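PDB 4YWO: mercuric reductase, which probably reduces mercuric ion to elemental mercury with NADPH, working as an FAD-containing homodimer. Local coordinates for residues 235-247 with 250-262. Residues are numbered along the deposited sequence; the frame is centred on the assembly and turned at random.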
loop_
_atom_site.group_PDB
_atom_site.type_symbol
_atom_site.label_atom_id
_atom_site.label_comp_id
_atom_site.label_asym_id
_atom_site.label_seq_id
_atom_site.Cartn_x
_atom_site.Cartn_y
_atom_site.Cartn_z
ATOM N N GLY A 235 -25.666 -19.705 9.156
ATOM C CA GLY A 235 -26.297 -21.017 9.425
ATOM C C GLY A 235 -27.687 -21.160 8.858
ATOM O O GLY A 235 -28.527 -21.878 9.433
ATOM N N VAL A 236 -27.975 -20.485 7.763
ATOM C CA VAL A 236 -29.317 -20.532 7.162
ATOM C C VAL A 236 -29.402 -21.306 5.855
ATOM O O VAL A 236 -28.554 -21.225 4.935
ATOM C CB VAL A 236 -29.944 -19.143 7.074
ATOM C CG1 VAL A 236 -29.060 -18.170 6.297
ATOM C CG2 VAL A 236 -31.305 -19.202 6.407
ATOM N N ASN A 237 -30.499 -22.089 5.744
ATOM C CA ASN A 237 -30.830 -22.839 4.518
ATOM C C ASN A 237 -32.019 -22.255 3.896
ATOM O O ASN A 237 -33.017 -22.019 4.587
ATOM C CB ASN A 237 -31.156 -24.310 4.806
ATOM C CG ASN A 237 -29.942 -25.037 5.346
ATOM O OD1 ASN A 237 -28.964 -25.264 4.624
ATOM N ND2 ASN A 237 -29.956 -25.320 6.640
ATOM N N VAL A 238 -31.868 -21.899 2.639
ATOM C CA VAL A 238 -32.932 -21.273 1.891
ATOM C C VAL A 238 -33.743 -22.428 1.321
ATOM O O VAL A 238 -33.214 -23.208 0.631
ATOM C CB VAL A 238 -32.387 -20.375 0.760
ATOM C CG1 VAL A 238 -33.532 -19.817 -0.072
ATOM C CG2 VAL A 238 -31.626 -19.220 1.422
ATOM N N LYS A 239 -35.037 -22.487 1.624
ATOM C CA LYS A 239 -35.935 -23.587 1.163
ATOM C C LYS A 239 -36.696 -23.295 -0.128
ATOM O O LYS A 239 -36.909 -24.194 -0.960
ATOM C CB LYS A 239 -36.932 -23.900 2.275
ATOM C CG LYS A 239 -36.268 -24.114 3.600
ATOM C CD LYS A 239 -37.129 -24.941 4.531
ATOM C CE LYS A 239 -38.379 -24.210 4.957
ATOM N NZ LYS A 239 -38.782 -24.670 6.314
ATOM N N GLU A 240 -37.098 -22.048 -0.301
ATOM C CA GLU A 240 -37.987 -21.645 -1.344
ATOM C C GLU A 240 -37.998 -20.123 -1.489
ATOM O O GLU A 240 -37.738 -19.371 -0.509
ATOM C CB GLU A 240 -39.392 -22.144 -0.947
ATOM C CG GLU A 240 -40.457 -21.933 -2.002
ATOM C CD GLU A 240 -41.884 -22.299 -1.506
ATOM O OE1 GLU A 240 -42.029 -22.769 -0.343
ATOM O OE2 GLU A 240 -42.833 -22.098 -2.304
ATOM N N VAL A 241 -38.317 -19.661 -2.679
ATOM C CA VAL A 241 -38.632 -18.283 -2.938
ATOM C C VAL A 241 -40.026 -18.117 -3.548
ATOM O O VAL A 241 -40.417 -18.868 -4.444
ATOM C CB VAL A 241 -37.567 -17.671 -3.921
ATOM C CG1 VAL A 241 -37.822 -16.219 -4.153
ATOM C CG2 VAL A 241 -36.167 -17.873 -3.349
ATOM N N ARG A 242 -40.705 -17.108 -3.088
ATOM C CA ARG A 242 -42.030 -16.752 -3.645
ATOM C C ARG A 242 -42.193 -15.268 -3.782
ATOM O O ARG A 242 -41.377 -14.490 -3.266
ATOM C CB ARG A 242 -43.185 -17.438 -2.869
ATOM C CG ARG A 242 -43.270 -17.285 -1.387
ATOM C CD ARG A 242 -44.467 -18.100 -0.827
ATOM N NE ARG A 242 -44.624 -17.900 0.631
ATOM C CZ ARG A 242 -45.258 -16.872 1.225
ATOM N NH1 ARG A 242 -45.907 -15.927 0.523
ATOM N NH2 ARG A 242 -45.258 -16.793 2.556
ATOM N N LYS A 243 -43.196 -14.841 -4.542
ATOM C CA LYS A 243 -43.454 -13.453 -4.751
ATOM C C LYS A 243 -44.652 -13.004 -3.918
ATOM O O LYS A 243 -45.744 -13.596 -4.046
ATOM C CB LYS A 243 -43.745 -13.227 -6.245
ATOM C CG LYS A 243 -43.992 -11.796 -6.700
ATOM C CD LYS A 243 -42.808 -10.860 -6.430
ATOM C CE LYS A 243 -43.091 -9.452 -6.936
ATOM N NZ LYS A 243 -41.860 -8.621 -6.837
ATOM N N GLY A 244 -44.442 -11.976 -3.083
ATOM C CA GLY A 244 -45.510 -11.259 -2.324
ATOM C C GLY A 244 -45.539 -9.845 -2.829
ATOM O O GLY A 244 -45.450 -9.604 -4.036
ATOM N N ALA A 245 -45.625 -8.882 -1.921
ATOM C CA ALA A 245 -45.447 -7.487 -2.306
ATOM C C ALA A 245 -44.065 -7.328 -2.973
ATOM O O ALA A 245 -43.940 -6.871 -4.131
ATOM C CB ALA A 245 -45.589 -6.604 -1.085
ATOM N N GLY A 246 -43.047 -7.789 -2.269
ATOM C CA GLY A 246 -41.760 -8.024 -2.919
ATOM C C GLY A 246 -41.411 -9.475 -2.933
ATOM O O GLY A 246 -42.276 -10.356 -2.869
ATOM N N LYS A 247 -40.120 -9.760 -2.997
ATOM C CA LYS A 247 -39.670 -11.110 -3.126
ATOM C C LYS A 247 -39.453 -11.661 -1.784
ATOM O O LYS A 247 -38.872 -10.985 -0.887
ATOM C CB LYS A 247 -38.403 -11.214 -4.000
ATOM C CG LYS A 247 -38.516 -10.575 -5.347
ATOM C CD LYS A 247 -37.416 -10.908 -6.321
ATOM C CE LYS A 247 -37.625 -10.149 -7.591
ATOM N NZ LYS A 247 -36.688 -10.537 -8.576
ATOM N N ILE A 250 -37.785 -17.778 1.792
ATOM C CA ILE A 250 -38.226 -18.599 2.904
ATOM C C ILE A 250 -37.057 -19.473 3.305
ATOM O O ILE A 250 -36.486 -20.202 2.547
ATOM C CB ILE A 250 -39.451 -19.482 2.501
ATOM C CG1 ILE A 250 -40.637 -18.571 2.077
ATOM C CG2 ILE A 250 -39.874 -20.373 3.664
ATOM C CD1 ILE A 250 -41.554 -19.213 1.060
ATOM N N THR A 251 -36.719 -19.444 4.555
ATOM C CA THR A 251 -35.561 -20.164 5.031
ATOM C C THR A 251 -35.984 -20.912 6.259
ATOM O O THR A 251 -37.083 -20.681 6.772
ATOM C CB THR A 251 -34.416 -19.166 5.472
ATOM O OG1 THR A 251 -34.705 -18.578 6.748
ATOM C CG2 THR A 251 -34.242 -18.051 4.463
ATOM N N ASP A 252 -35.090 -21.743 6.768
ATOM C CA ASP A 252 -35.330 -22.396 8.043
ATOM C C ASP A 252 -35.123 -21.480 9.262
ATOM O O ASP A 252 -35.198 -21.938 10.386
ATOM C CB ASP A 252 -34.491 -23.685 8.151
ATOM C CG ASP A 252 -32.950 -23.436 8.099
ATOM O OD1 ASP A 252 -32.466 -22.260 8.112
ATOM O OD2 ASP A 252 -32.213 -24.447 8.032
ATOM N N LYS A 253 -34.796 -20.209 9.058
ATOM C CA LYS A 253 -34.738 -19.238 10.150
ATOM C C LYS A 253 -35.638 -18.053 9.912
ATOM O O LYS A 253 -35.286 -16.948 10.314
ATOM C CB LYS A 253 -33.304 -18.688 10.300
ATOM C CG LYS A 253 -32.252 -19.741 10.639
ATOM C CD LYS A 253 -32.461 -20.341 12.034
ATOM C CE LYS A 253 -31.652 -21.611 12.262
ATOM N NZ LYS A 253 -30.203 -21.300 12.200
ATOM N N GLY A 254 -36.745 -18.247 9.195
ATOM C CA GLY A 254 -37.710 -17.173 8.927
ATOM C C GLY A 254 -37.730 -16.715 7.492
ATOM O O GLY A 254 -36.950 -17.177 6.664
ATOM N N GLU A 255 -38.640 -15.806 7.217
ATOM C CA GLU A 255 -38.880 -15.308 5.886
ATOM C C GLU A 255 -38.187 -13.949 5.798
ATOM O O GLU A 255 -38.211 -13.170 6.719
ATOM C CB GLU A 255 -40.365 -15.183 5.608
ATOM C CG GLU A 255 -41.048 -16.541 5.557
ATOM C CD GLU A 255 -42.536 -16.469 5.300
ATOM O OE1 GLU A 255 -42.968 -15.701 4.420
ATOM O OE2 GLU A 255 -43.271 -17.194 5.993
ATOM N N VAL A 256 -37.500 -13.706 4.696
ATOM C CA VAL A 256 -36.845 -12.455 4.476
ATOM C C VAL A 256 -37.451 -11.849 3.218
ATOM O O VAL A 256 -37.358 -12.408 2.169
ATOM C CB VAL A 256 -35.318 -12.737 4.310
ATOM C CG1 VAL A 256 -34.628 -11.441 3.966
ATOM C CG2 VAL A 256 -34.784 -13.407 5.591
ATOM N N GLU A 257 -38.045 -10.682 3.311
ATOM C CA GLU A 257 -38.683 -10.097 2.169
ATOM C C GLU A 257 -37.840 -8.952 1.686
ATOM O O GLU A 257 -37.357 -8.202 2.494
ATOM C CB GLU A 257 -40.084 -9.589 2.500
ATOM C CG GLU A 257 -40.855 -9.205 1.221
ATOM C CD GLU A 257 -42.393 -9.100 1.423
ATOM O OE1 GLU A 257 -42.847 -9.324 2.577
ATOM O OE2 GLU A 257 -43.125 -8.787 0.440
ATOM N N ALA A 258 -37.680 -8.786 0.393
ATOM C CA ALA A 258 -36.876 -7.725 -0.143
ATOM C C ALA A 258 -37.342 -7.386 -1.498
ATOM O O ALA A 258 -37.966 -8.240 -2.177
ATOM C CB ALA A 258 -35.397 -8.195 -0.213
ATOM N N ASP A 259 -36.978 -6.231 -1.991
ATOM C CA ASP A 259 -37.290 -5.828 -3.343
ATOM C C ASP A 259 -36.622 -6.679 -4.416
ATOM O O ASP A 259 -37.154 -6.874 -5.500
ATOM C CB ASP A 259 -36.923 -4.360 -3.645
ATOM C CG ASP A 259 -37.740 -3.378 -2.900
ATOM O OD1 ASP A 259 -38.849 -3.802 -2.453
ATOM O OD2 ASP A 259 -37.279 -2.199 -2.700
ATOM N N GLU A 260 -35.372 -7.156 -4.122
ATOM C CA GLU A 260 -34.649 -7.865 -5.064
ATOM C C GLU A 260 -33.780 -8.898 -4.311
ATOM O O GLU A 260 -33.548 -8.753 -3.117
ATOM C CB GLU A 260 -33.784 -6.872 -5.842
ATOM C CG GLU A 260 -33.140 -7.417 -7.113
ATOM C CD GLU A 260 -34.146 -8.201 -7.957
ATOM O OE1 GLU A 260 -34.864 -7.558 -8.762
ATOM O OE2 GLU A 260 -34.228 -9.448 -7.808
ATOM N N ILE A 261 -33.376 -9.914 -5.049
ATOM C CA ILE A 261 -32.494 -10.982 -4.637
ATOM C C ILE A 261 -31.216 -10.936 -5.496
ATOM O O ILE A 261 -31.271 -10.806 -6.708
ATOM C CB ILE A 261 -33.149 -12.352 -4.747
ATOM C CG1 ILE A 261 -34.303 -12.460 -3.742
ATOM C CG2 ILE A 261 -32.173 -13.444 -4.451
ATOM C CD1 ILE A 261 -35.199 -13.655 -4.213
ATOM N N LEU A 262 -30.053 -10.999 -4.822
ATOM C CA LEU A 262 -28.754 -11.014 -5.518
ATOM C C LEU A 262 -28.099 -12.358 -5.195
ATOM O O LEU A 262 -27.895 -12.694 -4.003
ATOM C CB LEU A 262 -27.789 -9.847 -5.086
ATOM C CG LEU A 262 -26.371 -10.054 -5.605
ATOM C CD1 LEU A 262 -26.247 -9.955 -7.103
ATOM C CD2 LEU A 262 -25.601 -8.975 -4.860
HETATM O O HOH W 1 -35.896 -8.581 -11.051
#
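Lys247 and Glu260 run side by side with their ends pointing the same way, and Lys247 NZ closes a salt bridge to Glu260 OE2 at 2.8 Å. With every torsion beyond CG extended, the lysine is long enough to carry its charge past Ile261, whose CD1 lies 4.0 Å from Lys247 CB. Glu260 OE2 is gripped twice: the ammonium comes on the syn side and the backbone N of Ile261 on the anti side, both from one face of the carboxylate, while OE1 pairs with Arg172. A bend at chi2 (46°) folds the glutamate back so that one oxygen can serve both donors.

At the other end Asp252 holds Asn237 by two oxygens. Its OD2 receives Asn237 ND2 at 2.8 Å, nearly within the amide plane although amide and carboxylate stand 78° apart; OD1 takes the Asn237 backbone N at 177°, from above the carboxylate plane. A short carboxylate suits this place because it offers one oxygen to the backbone N and one to the amide of the same residue; Asp252 N in turn donates to Asn237 O. Farther along the hairpin, Ile250 CD1 lies against the aliphatic and NE part of Arg242, whose NH2 goes on to Glu255 OE1 at 3.1 Å. Glu257 OE2 uses its anti lone pair to accept the N-H of Gly246.

Behind these side chains, Lys239 N donates to Ile250 O at 2.9 Å and Glu240 N adds a weak bond to the same oxygen, the mark of a classic beta bulge. Thr251 OG1 accepts from Lys253 N, an ST turn, and donates to Gly254 O, bracing the turn into strand 254-258. Strands 238-243, 247-251 and 254-258 form a three-stranded antiparallel meander, from which the chain passes into edge strand 260-263 of the parallel sheet, as in the Rossmann-type NAD(P)-binding domain of disulfide oxidoreductases.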